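Local coordinates for DNA polymerase III subunit beta (Pseudomonas aeruginosa, PDB 4TSZ), which forms a sliding clamp that tethers DNA polymerases and other proteins to DNA and makes the polymerases processive, at residues L127-A132 and V216-G221; S144-Q149 and G175-M180; K256-D261 and V310-G315; I333-V338 and E353-D358. All blocks are in the same frame, centred on the assembly; numbering follows the deposited sequence.

Contact 1: residues L127-A132 and V216-G221; sequences LNFSIA and VGIVLG
In Phe129, CG sits between the backbone N and the carbonyl carbon (chi1 62°), which starts the ring off beside Ile218, where CG1 lies beside the backbone N and CG2 anti to it. The two side chains lie side by side and point the same way, with one ring face turned to the isoleucine. Ile218 CB stands 3.9 Å from the centroid of the Phe129 ring and only 18° off its normal, which is CH-pi geometry. CG2 of Ile218 reaches CZ of Phe129 at 3.6 Å. CD1 of Leu220 lies at the edge of the same ring, near its plane, and also meets CD2 of Leu127 at 4.1 Å. On the same side of the sheet, Ile131 CG2 touches Val216 CG1 at 3.7 Å. Asn128 and Val219 share the other side of the sheet, CB of Asn128 lying 3.8 Å from CG2 of Val219.

The backbone fixes this register. Leu127 with Leu220, Phe129 with Ile218 and Ile131 with Val216 are hydrogen-bonded pairs of two N-H...O bonds each. Leu220 N lies 2.7 Å from Leu127 O. The return bond, Leu127 N to Leu220 O, is longer at 3.2 Å. The intervening pairs are non-hydrogen-bonded, and there Asn128 CA approaches Ile218 O to 3.2 Å in a CA-H...O contact. Leu136 of helix 133-141 packs on Val216 and Ile218, and Leu168 of strand 167-173 on Phe129 and Ile131. With strand directions 155° apart, this is a regular antiparallel pair at the edge of a sheet within the chain, backed by a helix, as in the DNA clamp fold.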
loop_
_atom_site.group_PDB
_atom_site.type_symbol
_atom_site.label_atom_id
_atom_site.label_comp_id
_atom_site.label_asym_id
_atom_site.label_seq_id
_atom_site.Cartn_x
_atom_site.Cartn_y
_atom_site.Cartn_z
ATOM N N LEU E 127 -37.824 13.562 -5.135
ATOM C CA LEU E 127 -37.917 12.338 -5.910
ATOM C C LEU E 127 -37.373 11.157 -5.119
ATOM O O LEU E 127 -36.365 11.286 -4.435
ATOM C CB LEU E 127 -37.119 12.501 -7.224
ATOM C CG LEU E 127 -37.402 11.458 -8.300
ATOM C CD1 LEU E 127 -38.503 11.919 -9.252
ATOM C CD2 LEU E 127 -36.144 11.102 -9.043
ATOM N N ASN E 128 -38.042 10.009 -5.216
ATOM C CA ASN E 128 -37.589 8.776 -4.588
ATOM C C ASN E 128 -37.870 7.562 -5.445
ATOM O O ASN E 128 -38.966 7.418 -5.990
ATOM C CB ASN E 128 -38.010 8.611 -3.120
ATOM C CG ASN E 128 -39.475 8.720 -2.781
ATOM O OD1 ASN E 128 -40.381 8.408 -3.565
ATOM N ND2 ASN E 128 -39.727 9.056 -1.533
ATOM N N PHE E 129 -36.843 6.728 -5.623
ATOM C CA PHE E 129 -36.915 5.539 -6.465
ATOM C C PHE E 129 -35.991 4.450 -5.946
ATOM O O PHE E 129 -35.062 4.731 -5.189
ATOM C CB PHE E 129 -36.536 5.906 -7.921
ATOM C CG PHE E 129 -35.127 6.435 -8.113
ATOM C CD1 PHE E 129 -34.856 7.798 -8.020
ATOM C CD2 PHE E 129 -34.078 5.574 -8.407
ATOM C CE1 PHE E 129 -33.554 8.286 -8.196
ATOM C CE2 PHE E 129 -32.775 6.061 -8.572
ATOM C CZ PHE E 129 -32.525 7.415 -8.481
ATOM N N SER E 130 -36.233 3.213 -6.388
ATOM C CA SER E 130 -35.403 2.061 -6.057
ATOM C C SER E 130 -34.616 1.661 -7.308
ATOM O O SER E 130 -35.121 1.793 -8.426
ATOM C CB SER E 130 -36.263 0.905 -5.562
ATOM O OG SER E 130 -35.499 0.060 -4.719
ATOM N N ILE E 131 -33.378 1.207 -7.123
ATOM C CA ILE E 131 -32.495 0.810 -8.222
ATOM C C ILE E 131 -31.524 -0.294 -7.787
ATOM O O ILE E 131 -31.147 -0.358 -6.620
ATOM C CB ILE E 131 -31.765 2.056 -8.852
ATOM C CG1 ILE E 131 -31.144 1.726 -10.233
ATOM C CG2 ILE E 131 -30.764 2.738 -7.877
ATOM C CD1 ILE E 131 -30.389 2.853 -10.944
ATOM N N ALA E 132 -31.114 -1.155 -8.732
ATOM C CA ALA E 132 -30.115 -2.197 -8.494
ATOM C C ALA E 132 -28.805 -1.502 -8.096
ATOM O O ALA E 132 -28.428 -0.509 -8.729
ATOM C CB ALA E 132 -29.897 -3.006 -9.762
ATOM N N VAL E 216 -31.018 -0.655 -3.869
ATOM C CA VAL E 216 -30.797 0.561 -3.088
ATOM C C VAL E 216 -31.953 1.552 -3.307
ATOM O O VAL E 216 -32.363 1.792 -4.442
ATOM C CB VAL E 216 -29.374 1.180 -3.280
ATOM C CG1 VAL E 216 -29.104 1.581 -4.733
ATOM C CG2 VAL E 216 -29.123 2.350 -2.323
ATOM N N GLY E 217 -32.487 2.067 -2.209
ATOM C CA GLY E 217 -33.524 3.082 -2.234
ATOM C C GLY E 217 -32.858 4.442 -2.275
ATOM O O GLY E 217 -32.002 4.730 -1.435
ATOM N N ILE E 218 -33.216 5.271 -3.267
ATOM C CA ILE E 218 -32.643 6.609 -3.432
ATOM C C ILE E 218 -33.677 7.689 -3.168
ATOM O O ILE E 218 -34.811 7.586 -3.642
ATOM C CB ILE E 218 -31.974 6.800 -4.834
ATOM C CG1 ILE E 218 -30.838 5.771 -5.097
ATOM C CG2 ILE E 218 -31.507 8.255 -5.085
ATOM C CD1 ILE E 218 -29.620 5.823 -4.167
ATOM N N VAL E 219 -33.270 8.739 -2.433
ATOM C CA VAL E 219 -34.096 9.913 -2.185
ATOM C C VAL E 219 -33.275 11.115 -2.636
ATOM O O VAL E 219 -32.144 11.315 -2.180
ATOM C CB VAL E 219 -34.609 10.074 -0.714
ATOM C CG1 VAL E 219 -35.399 11.377 -0.539
ATOM C CG2 VAL E 219 -35.451 8.874 -0.276
ATOM N N LEU E 220 -33.847 11.900 -3.546
ATOM C CA LEU E 220 -33.242 13.134 -4.021
ATOM C C LEU E 220 -33.998 14.285 -3.377
ATOM O O LEU E 220 -35.213 14.400 -3.556
ATOM C CB LEU E 220 -33.275 13.252 -5.563
ATOM C CG LEU E 220 -32.522 12.194 -6.390
ATOM C CD1 LEU E 220 -32.532 12.558 -7.864
ATOM C CD2 LEU E 220 -31.065 12.003 -5.907
ATOM N N GLY E 221 -33.285 15.069 -2.580
ATOM C CA GLY E 221 -33.820 16.252 -1.917
ATOM C C GLY E 221 -33.200 17.493 -2.515
ATOM O O GLY E 221 -32.312 17.385 -3.364
#

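Contact 2: residues S144-Q149 and G175-M180; sequences SFAMAQ and GHRLAM
Ala146, closing the 3-10 segment 144-146, lies beside the start of strand 177-184, its CA 5.7 Å from Leu178 CA. Ala146 CB points at the strand and meets Ala179 CB at 3.6 Å, and Phe145 CZ touches the same methyl at 3.9 Å. Arg177 also points toward residues 144-149. Its CG lies between the backbone N and the carbonyl carbon (chi1 79°), and a bend at chi2 (-110°) directs CD onward. The guanidinium and the Phe145 ring are turned 61° to each other: NH1 of Arg177 comes in at the ring edge, in plane, 3.6 Å from Phe145 CD1, while Ala146 CA lies over one guanidinium face.

NH2 of Arg177 is 2.9 Å from Phe145 O, but the angle is too poor for a hydrogen bond. A water in the guanidinium plane is better placed: it accepts from Arg177 NH2 at 3.1 Å and donates to Met147 O at 2.9 Å. The stronger partners are carboxylates outside the two segments, Asp174 at NE and Asp328 of helix 323-330 at NH1. The bound peptide makes backbone hydrogen bonds with Gly175 and packs an acidic side chain on His176 and an apolar one on Leu178.

These two carboxylates and the bridging water are among the partners of a buried guanidinium, which would be expected to keep its positive charge close to the residues that meet the peptide.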
loop_
_atom_site.group_PDB
_atom_site.type_symbol
_atom_site.label_atom_id
_atom_site.label_comp_id
_atom_site.label_asym_id
_atom_site.label_seq_id
_atom_site.Cartn_x
_atom_site.Cartn_y
_atom_site.Cartn_z
ATOM N N SER E 144 -16.370 8.472 -12.487
ATOM C CA SER E 144 -15.708 9.128 -11.347
ATOM C C SER E 144 -14.319 9.706 -11.556
ATOM O O SER E 144 -14.017 10.740 -10.966
ATOM C CB SER E 144 -15.784 8.296 -10.071
ATOM O OG SER E 144 -14.953 7.148 -10.138
ATOM N N PHE E 145 -13.506 9.092 -12.439
ATOM C CA PHE E 145 -12.146 9.561 -12.746
ATOM C C PHE E 145 -12.144 10.977 -13.359
ATOM O O PHE E 145 -11.128 11.659 -13.259
ATOM C CB PHE E 145 -11.463 8.576 -13.710
ATOM C CG PHE E 145 -12.031 8.601 -15.120
ATOM C CD1 PHE E 145 -11.559 9.510 -16.064
ATOM C CD2 PHE E 145 -13.059 7.740 -15.490
ATOM C CE1 PHE E 145 -12.107 9.568 -17.341
ATOM C CE2 PHE E 145 -13.602 7.789 -16.779
ATOM C CZ PHE E 145 -13.099 8.680 -17.705
ATOM N N ALA E 146 -13.254 11.395 -14.038
ATOM C CA ALA E 146 -13.330 12.695 -14.718
ATOM C C ALA E 146 -13.689 13.872 -13.835
ATOM O O ALA E 146 -13.556 15.010 -14.284
ATOM C CB ALA E 146 -14.256 12.634 -15.929
ATOM N N MET E 147 -14.117 13.617 -12.581
ATOM C CA MET E 147 -14.479 14.693 -11.644
ATOM C C MET E 147 -13.252 15.532 -11.364
ATOM O O MET E 147 -12.125 15.008 -11.309
ATOM C CB MET E 147 -14.970 14.161 -10.273
ATOM C CG MET E 147 -16.209 13.297 -10.318
ATOM S SD MET E 147 -16.808 12.829 -8.665
ATOM C CE MET E 147 -15.509 11.693 -8.122
ATOM N N ALA E 148 -13.461 16.825 -11.151
ATOM C CA ALA E 148 -12.354 17.679 -10.764
ATOM C C ALA E 148 -12.070 17.412 -9.276
ATOM O O ALA E 148 -12.908 16.860 -8.545
ATOM C CB ALA E 148 -12.708 19.141 -10.996
ATOM N N GLN E 149 -10.861 17.754 -8.865
ATOM C CA GLN E 149 -10.409 17.667 -7.496
ATOM C C GLN E 149 -9.858 19.039 -7.150
ATOM O O GLN E 149 -8.930 19.529 -7.811
ATOM C CB GLN E 149 -9.330 16.579 -7.366
ATOM C CG GLN E 149 -9.079 16.139 -5.932
ATOM C CD GLN E 149 -8.065 15.027 -5.864
ATOM O OE1 GLN E 149 -6.863 15.230 -6.054
ATOM N NE2 GLN E 149 -8.523 13.821 -5.585
ATOM N N GLY E 175 -13.208 20.217 -16.804
ATOM C CA GLY E 175 -12.995 21.291 -17.765
ATOM C C GLY E 175 -12.104 20.921 -18.936
ATOM O O GLY E 175 -12.094 21.629 -19.943
ATOM N N HIS E 176 -11.324 19.832 -18.810
ATOM C CA HIS E 176 -10.432 19.332 -19.865
ATOM C C HIS E 176 -11.049 18.094 -20.517
ATOM O O HIS E 176 -10.903 17.886 -21.710
ATOM C CB HIS E 176 -9.040 18.959 -19.300
ATOM C CG HIS E 176 -8.259 20.100 -18.727
ATOM N ND1 HIS E 176 -8.513 21.416 -19.087
ATOM C CD2 HIS E 176 -7.219 20.079 -17.869
ATOM C CE1 HIS E 176 -7.644 22.144 -18.403
ATOM N NE2 HIS E 176 -6.843 21.382 -17.667
ATOM N N ARG E 177 -11.704 17.263 -19.712
ATOM C CA ARG E 177 -12.320 16.024 -20.144
ATOM C C ARG E 177 -13.633 15.818 -19.413
ATOM O O ARG E 177 -13.855 16.395 -18.348
ATOM C CB ARG E 177 -11.377 14.821 -19.931
ATOM C CG ARG E 177 -11.331 14.310 -18.477
ATOM C CD ARG E 177 -10.007 14.651 -17.931
ATOM N NE ARG E 177 -9.770 14.240 -16.547
ATOM C CZ ARG E 177 -9.295 13.057 -16.177
ATOM N NH1 ARG E 177 -9.175 12.076 -17.063
ATOM N NH2 ARG E 177 -8.990 12.828 -14.907
ATOM N N LEU E 178 -14.493 14.980 -19.990
ATOM C CA LEU E 178 -15.800 14.679 -19.433
ATOM C C LEU E 178 -16.093 13.196 -19.583
ATOM O O LEU E 178 -15.694 12.588 -20.570
ATOM C CB LEU E 178 -16.869 15.541 -20.154
ATOM C CG LEU E 178 -18.353 15.365 -19.758
ATOM C CD1 LEU E 178 -19.094 16.659 -19.904
ATOM C CD2 LEU E 178 -19.038 14.267 -20.586
ATOM N N ALA E 179 -16.806 12.629 -18.598
ATOM C CA ALA E 179 -17.294 11.256 -18.620
ATOM C C ALA E 179 -18.799 11.278 -18.308
ATOM O O ALA E 179 -19.244 12.010 -17.422
ATOM C CB ALA E 179 -16.558 10.401 -17.613
ATOM N N MET E 180 -19.574 10.506 -19.057
ATOM C CA MET E 180 -21.011 10.385 -18.843
ATOM C C MET E 180 -21.506 8.964 -19.084
ATOM O O MET E 180 -20.992 8.265 -19.955
ATOM C CB MET E 180 -21.819 11.441 -19.614
ATOM C CG MET E 180 -21.885 11.200 -21.099
ATOM S SD MET E 180 -22.696 12.490 -22.061
ATOM C CE MET E 180 -24.282 12.418 -21.417
HETATM O O HOH W 1 -9.877 15.174 -13.074
#

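Contact 3: residues K256-D261 and V310-G315; sequences KLVVGD and VEYNGG
An isolated antiparallel beta bridge, Val259 with Glu311, ties edge strand 256-261 to the loop between strands 303-309 and 317-322. Glu311 N gives to Val259 O at 2.6 Å, and Val259 N returns a bond of 3.0 Å to Glu311 O, on a lone pair. The two side chains run alongside each other, CB of Val259 lying 3.8 Å from CB of Glu311.

Strand 256-261 is outermost in its sheet within this chain, and the loop joins the two outer strands of the C-terminal domain's other sheet, so the bridge links the two sheets; Leu287 packs against Val258, Val310 and Tyr312. Val258 divides its branches, CG1 touching Val310 CB at 3.8 Å and CG2 meeting Tyr312 CD1.

With CG anti to the backbone N (chi1 179°), the Tyr312 side chain extends toward strand 256-261, and Leu257 O lies at the ring edge, 3.3 Å from CD1 of Tyr312. The Tyr312 hydroxyl donates to Gly315 O at 2.6 Å, linking the ring edge to the backbone three residues on, with Gly314 N over one ring face. The Lys256 side chain passes that of Tyr312 at a slant, CG 3.3 Å from Tyr312 OH, and NZ bonds to Ser343 O.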
loop_
_atom_site.group_PDB
_atom_site.type_symbol
_atom_site.label_atom_id
_atom_site.label_comp_id
_atom_site.label_asym_id
_atom_site.label_seq_id
_atom_site.Cartn_x
_atom_site.Cartn_y
_atom_site.Cartn_z
ATOM N N LYS E 256 -14.383 11.567 -38.366
ATOM C CA LYS E 256 -13.359 10.532 -38.395
ATOM C C LYS E 256 -13.652 9.427 -37.382
ATOM O O LYS E 256 -13.468 9.623 -36.176
ATOM C CB LYS E 256 -11.965 11.160 -38.206
ATOM C CG LYS E 256 -11.620 12.188 -39.284
ATOM C CD LYS E 256 -10.297 12.900 -39.027
ATOM C CE LYS E 256 -9.899 13.816 -40.165
ATOM N NZ LYS E 256 -10.804 14.992 -40.292
ATOM N N LEU E 257 -14.163 8.283 -37.870
ATOM C CA LEU E 257 -14.471 7.143 -37.008
ATOM C C LEU E 257 -13.326 6.141 -36.990
ATOM O O LEU E 257 -12.948 5.582 -38.018
ATOM C CB LEU E 257 -15.830 6.479 -37.335
ATOM C CG LEU E 257 -16.179 5.145 -36.601
ATOM C CD1 LEU E 257 -16.248 5.304 -35.061
ATOM C CD2 LEU E 257 -17.480 4.572 -37.113
ATOM N N VAL E 258 -12.768 5.943 -35.797
ATOM C CA VAL E 258 -11.652 5.039 -35.562
ATOM C C VAL E 258 -12.142 3.915 -34.661
ATOM O O VAL E 258 -12.747 4.167 -33.620
ATOM C CB VAL E 258 -10.424 5.782 -34.956
ATOM C CG1 VAL E 258 -9.216 4.859 -34.816
ATOM C CG2 VAL E 258 -10.055 7.006 -35.786
ATOM N N VAL E 259 -11.911 2.680 -35.088
ATOM C CA VAL E 259 -12.221 1.488 -34.310
ATOM C C VAL E 259 -10.875 0.810 -34.064
ATOM O O VAL E 259 -10.163 0.470 -35.015
ATOM C CB VAL E 259 -13.261 0.533 -34.952
ATOM C CG1 VAL E 259 -13.521 -0.672 -34.048
ATOM C CG2 VAL E 259 -14.570 1.261 -35.265
ATOM N N GLY E 260 -10.522 0.684 -32.795
ATOM C CA GLY E 260 -9.268 0.067 -32.394
ATOM C C GLY E 260 -9.453 -0.927 -31.275
ATOM O O GLY E 260 -10.520 -0.993 -30.654
ATOM N N ASP E 261 -8.409 -1.719 -31.032
ATOM C CA ASP E 261 -8.390 -2.694 -29.954
ATOM C C ASP E 261 -8.042 -1.939 -28.673
ATOM O O ASP E 261 -7.004 -1.271 -28.618
ATOM C CB ASP E 261 -7.361 -3.808 -30.245
ATOM C CG ASP E 261 -7.388 -4.918 -29.211
ATOM O OD1 ASP E 261 -8.217 -5.826 -29.343
ATOM O OD2 ASP E 261 -6.608 -4.849 -28.247
ATOM N N VAL E 310 -5.390 0.261 -36.765
ATOM C CA VAL E 310 -6.758 0.646 -36.396
ATOM C C VAL E 310 -7.681 0.502 -37.615
ATOM O O VAL E 310 -7.189 0.470 -38.737
ATOM C CB VAL E 310 -6.835 2.089 -35.803
ATOM C CG1 VAL E 310 -6.137 2.193 -34.442
ATOM C CG2 VAL E 310 -6.305 3.146 -36.779
ATOM N N GLU E 311 -9.008 0.434 -37.399
ATOM C CA GLU E 311 -9.987 0.410 -38.483
ATOM C C GLU E 311 -10.306 1.874 -38.742
ATOM O O GLU E 311 -11.009 2.514 -37.943
ATOM C CB GLU E 311 -11.263 -0.354 -38.091
ATOM C CG GLU E 311 -11.154 -1.869 -38.170
ATOM C CD GLU E 311 -12.355 -2.629 -37.632
ATOM O OE1 GLU E 311 -13.501 -2.153 -37.807
ATOM O OE2 GLU E 311 -12.147 -3.713 -37.041
ATOM N N TYR E 312 -9.680 2.436 -39.789
ATOM C CA TYR E 312 -9.867 3.829 -40.191
ATOM C C TYR E 312 -9.625 4.039 -41.680
ATOM O O TYR E 312 -8.603 3.607 -42.219
ATOM C CB TYR E 312 -9.018 4.813 -39.351
ATOM C CG TYR E 312 -9.197 6.253 -39.783
ATOM C CD1 TYR E 312 -10.395 6.926 -39.552
ATOM C CD2 TYR E 312 -8.202 6.916 -40.500
ATOM C CE1 TYR E 312 -10.593 8.226 -40.009
ATOM C CE2 TYR E 312 -8.384 8.225 -40.949
ATOM C CZ TYR E 312 -9.582 8.876 -40.698
ATOM O OH TYR E 312 -9.772 10.161 -41.138
ATOM N N ASN E 313 -10.575 4.721 -42.327
ATOM C CA ASN E 313 -10.531 5.106 -43.732
ATOM C C ASN E 313 -10.988 6.565 -43.800
ATOM O O ASN E 313 -12.121 6.885 -43.417
ATOM C CB ASN E 313 -11.406 4.186 -44.604
ATOM N N GLY E 314 -10.072 7.441 -44.199
ATOM C CA GLY E 314 -10.336 8.869 -44.305
ATOM C C GLY E 314 -9.077 9.699 -44.391
ATOM O O GLY E 314 -7.980 9.163 -44.585
ATOM N N GLY E 315 -9.246 11.008 -44.246
ATOM C CA GLY E 315 -8.145 11.960 -44.276
ATOM C C GLY E 315 -7.249 11.877 -43.055
ATOM O O GLY E 315 -7.662 11.399 -41.990
HETATM O O HOH W 2 -14.001 7.993 -41.215
#

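Contact 4: residues I333-V338 and E353-D358; sequences IGTEQV and EADNDD
The carboxylate of Glu353 is met by Gly334 N at OE2, on the anti side and 28° out of its plane, at 2.8 Å. OE1 of Glu353 uses its anti lone pair toward Asn356 ND2 at 3.0 Å and lies in the amide plane of Asn356. The same Asn356 ND2 stands above the Asp355 carboxylate, 37° out of its plane, 3.0 Å from OD1 of Asp355. One amide nitrogen therefore bridges two carboxylates of the loop.

Thr335 supplies the second polar link. Its OG1 sits between the backbone N and the carbonyl carbon (chi1 57°), where it accepts a straight bond from Ala354 N at 3.0 Å and donates to Gln337 O at 2.6 Å. CG2 of Thr335 is 3.5 Å from Asp355 OD1, and Ala354 CB rests 3.7 Å from Gln337 CB. These groups lie where strands 349-353 and 337-342 part: Val338 and Glu353 form a non-hydrogen-bonded antiparallel pair with diverging side chains, and the Ile333 and Glu353 side chains pass in opposite directions, CD1 of Ile333 4.2 Å from CG of Glu353.

Arg142 makes a salt bridge to Glu353 OE2, so this oxygen is shared between the C-terminal domain and a residue of the central one. Arg339 bonds to Glu353 O and pairs with Asp357.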
loop_
_atom_site.group_PDB
_atom_site.type_symbol
_atom_site.label_atom_id
_atom_site.label_comp_id
_atom_site.label_asym_id
_atom_site.label_seq_id
_atom_site.Cartn_x
_atom_site.Cartn_y
_atom_site.Cartn_z
ATOM N N ILE E 333 -13.491 1.426 -20.413
ATOM C CA ILE E 333 -14.152 0.803 -21.568
ATOM C C ILE E 333 -14.215 -0.727 -21.302
ATOM O O ILE E 333 -13.180 -1.358 -21.103
ATOM C CB ILE E 333 -13.419 1.166 -22.906
ATOM C CG1 ILE E 333 -13.455 2.696 -23.226
ATOM C CG2 ILE E 333 -13.872 0.274 -24.110
ATOM C CD1 ILE E 333 -14.836 3.321 -23.663
ATOM N N GLY E 334 -15.426 -1.281 -21.270
ATOM C CA GLY E 334 -15.665 -2.694 -20.976
ATOM C C GLY E 334 -15.639 -3.641 -22.159
ATOM O O GLY E 334 -15.570 -4.864 -21.976
ATOM N N THR E 335 -15.685 -3.085 -23.380
ATOM C CA THR E 335 -15.615 -3.866 -24.613
ATOM C C THR E 335 -14.162 -3.990 -25.098
ATOM O O THR E 335 -13.301 -3.145 -24.803
ATOM C CB THR E 335 -16.535 -3.285 -25.701
ATOM O OG1 THR E 335 -16.177 -1.925 -25.939
ATOM C CG2 THR E 335 -18.010 -3.388 -25.339
ATOM N N GLU E 336 -13.912 -5.055 -25.834
ATOM C CA GLU E 336 -12.644 -5.417 -26.470
ATOM C C GLU E 336 -12.215 -4.346 -27.486
ATOM O O GLU E 336 -11.026 -4.046 -27.608
ATOM C CB GLU E 336 -12.863 -6.732 -27.193
ATOM C CG GLU E 336 -11.603 -7.468 -27.538
ATOM C CD GLU E 336 -11.970 -8.862 -27.967
ATOM O OE1 GLU E 336 -12.080 -9.734 -27.077
ATOM O OE2 GLU E 336 -12.199 -9.071 -29.179
ATOM N N GLN E 337 -13.195 -3.795 -28.221
ATOM C CA GLN E 337 -12.980 -2.736 -29.192
ATOM C C GLN E 337 -13.445 -1.406 -28.606
ATOM O O GLN E 337 -14.322 -1.360 -27.730
ATOM C CB GLN E 337 -13.689 -3.029 -30.519
ATOM C CG GLN E 337 -13.023 -4.137 -31.324
ATOM C CD GLN E 337 -13.588 -4.233 -32.717
ATOM O OE1 GLN E 337 -14.802 -4.339 -32.918
ATOM N NE2 GLN E 337 -12.714 -4.216 -33.710
ATOM N N VAL E 338 -12.838 -0.330 -29.092
ATOM C CA VAL E 338 -13.135 1.020 -28.654
ATOM C C VAL E 338 -13.312 1.923 -29.876
ATOM O O VAL E 338 -12.588 1.780 -30.874
ATOM C CB VAL E 338 -12.102 1.532 -27.601
ATOM C CG1 VAL E 338 -10.669 1.536 -28.128
ATOM C CG2 VAL E 338 -12.482 2.897 -27.050
ATOM N N GLU E 353 -17.860 2.706 -26.091
ATOM C CA GLU E 353 -17.662 1.263 -26.140
ATOM C C GLU E 353 -18.044 0.854 -27.572
ATOM O O GLU E 353 -18.701 1.630 -28.274
ATOM C CB GLU E 353 -18.559 0.543 -25.125
ATOM C CG GLU E 353 -18.136 0.756 -23.685
ATOM C CD GLU E 353 -18.739 -0.188 -22.660
ATOM O OE1 GLU E 353 -19.918 -0.584 -22.815
ATOM O OE2 GLU E 353 -18.034 -0.508 -21.678
ATOM N N ALA E 354 -17.615 -0.338 -28.015
ATOM C CA ALA E 354 -17.857 -0.820 -29.371
ATOM C C ALA E 354 -19.312 -0.975 -29.773
ATOM O O ALA E 354 -19.659 -0.631 -30.906
ATOM C CB ALA E 354 -17.122 -2.135 -29.600
ATOM N N ASP E 355 -20.156 -1.517 -28.872
ATOM C CA ASP E 355 -21.540 -1.896 -29.190
ATOM C C ASP E 355 -22.684 -1.020 -28.669
ATOM O O ASP E 355 -23.846 -1.355 -28.911
ATOM C CB ASP E 355 -21.770 -3.379 -28.812
ATOM C CG ASP E 355 -21.621 -3.709 -27.325
ATOM O OD1 ASP E 355 -21.203 -2.809 -26.541
ATOM O OD2 ASP E 355 -21.907 -4.866 -26.944
ATOM N N ASN E 356 -22.379 0.073 -27.954
ATOM C CA ASN E 356 -23.427 0.944 -27.398
ATOM C C ASN E 356 -22.937 2.382 -27.167
ATOM O O ASN E 356 -21.727 2.623 -27.097
ATOM C CB ASN E 356 -23.984 0.344 -26.090
ATOM C CG ASN E 356 -23.018 0.408 -24.934
ATOM O OD1 ASN E 356 -23.055 1.340 -24.136
ATOM N ND2 ASN E 356 -22.098 -0.543 -24.843
ATOM N N ASP E 357 -23.890 3.317 -27.028
ATOM C CA ASP E 357 -23.632 4.737 -26.770
ATOM C C ASP E 357 -23.966 5.141 -25.317
ATOM O O ASP E 357 -23.921 6.335 -25.010
ATOM C CB ASP E 357 -24.403 5.622 -27.785
ATOM C CG ASP E 357 -24.004 5.459 -29.247
ATOM O OD1 ASP E 357 -22.888 4.946 -29.512
ATOM O OD2 ASP E 357 -24.790 5.880 -30.128
ATOM N N ASP E 358 -24.277 4.158 -24.420
ATOM C CA ASP E 358 -24.620 4.392 -22.994
ATOM C C ASP E 358 -23.549 5.176 -22.253
ATOM O O ASP E 358 -23.884 6.045 -21.450
ATOM C CB ASP E 358 -24.931 3.080 -22.242
ATOM C CG ASP E 358 -26.057 2.233 -22.822
ATOM O OD1 ASP E 358 -26.880 2.776 -23.610
ATOM O OD2 ASP E 358 -26.134 1.036 -22.471
#

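Overall arrangement
Contact 2 is buried, with an arginine held by charges; contacts 1, 3 and 4 are only partly buried and lie nearer the surface. Contacts 2, 3 and 4 reach one antiparallel sheet, whereas contact 1 belongs to another. Strands 125-132 and 256-261 both lie outermost in eight-stranded sheets within the chain and lead into helices, but contact 1 pairs within its sheet through six backbone bonds, and contact 3 bridges outward to a loop with two. Contacts 3 and 4 touch, Gly260 O probably hydrogen-bonded to Val338 N at 2.9 Å. Unlike contacts 1 and 3, contact 4 relies chiefly on side-chain acceptors gripping backbone N-H groups, and approaches contact 2 to about 4 Å between nearest atoms.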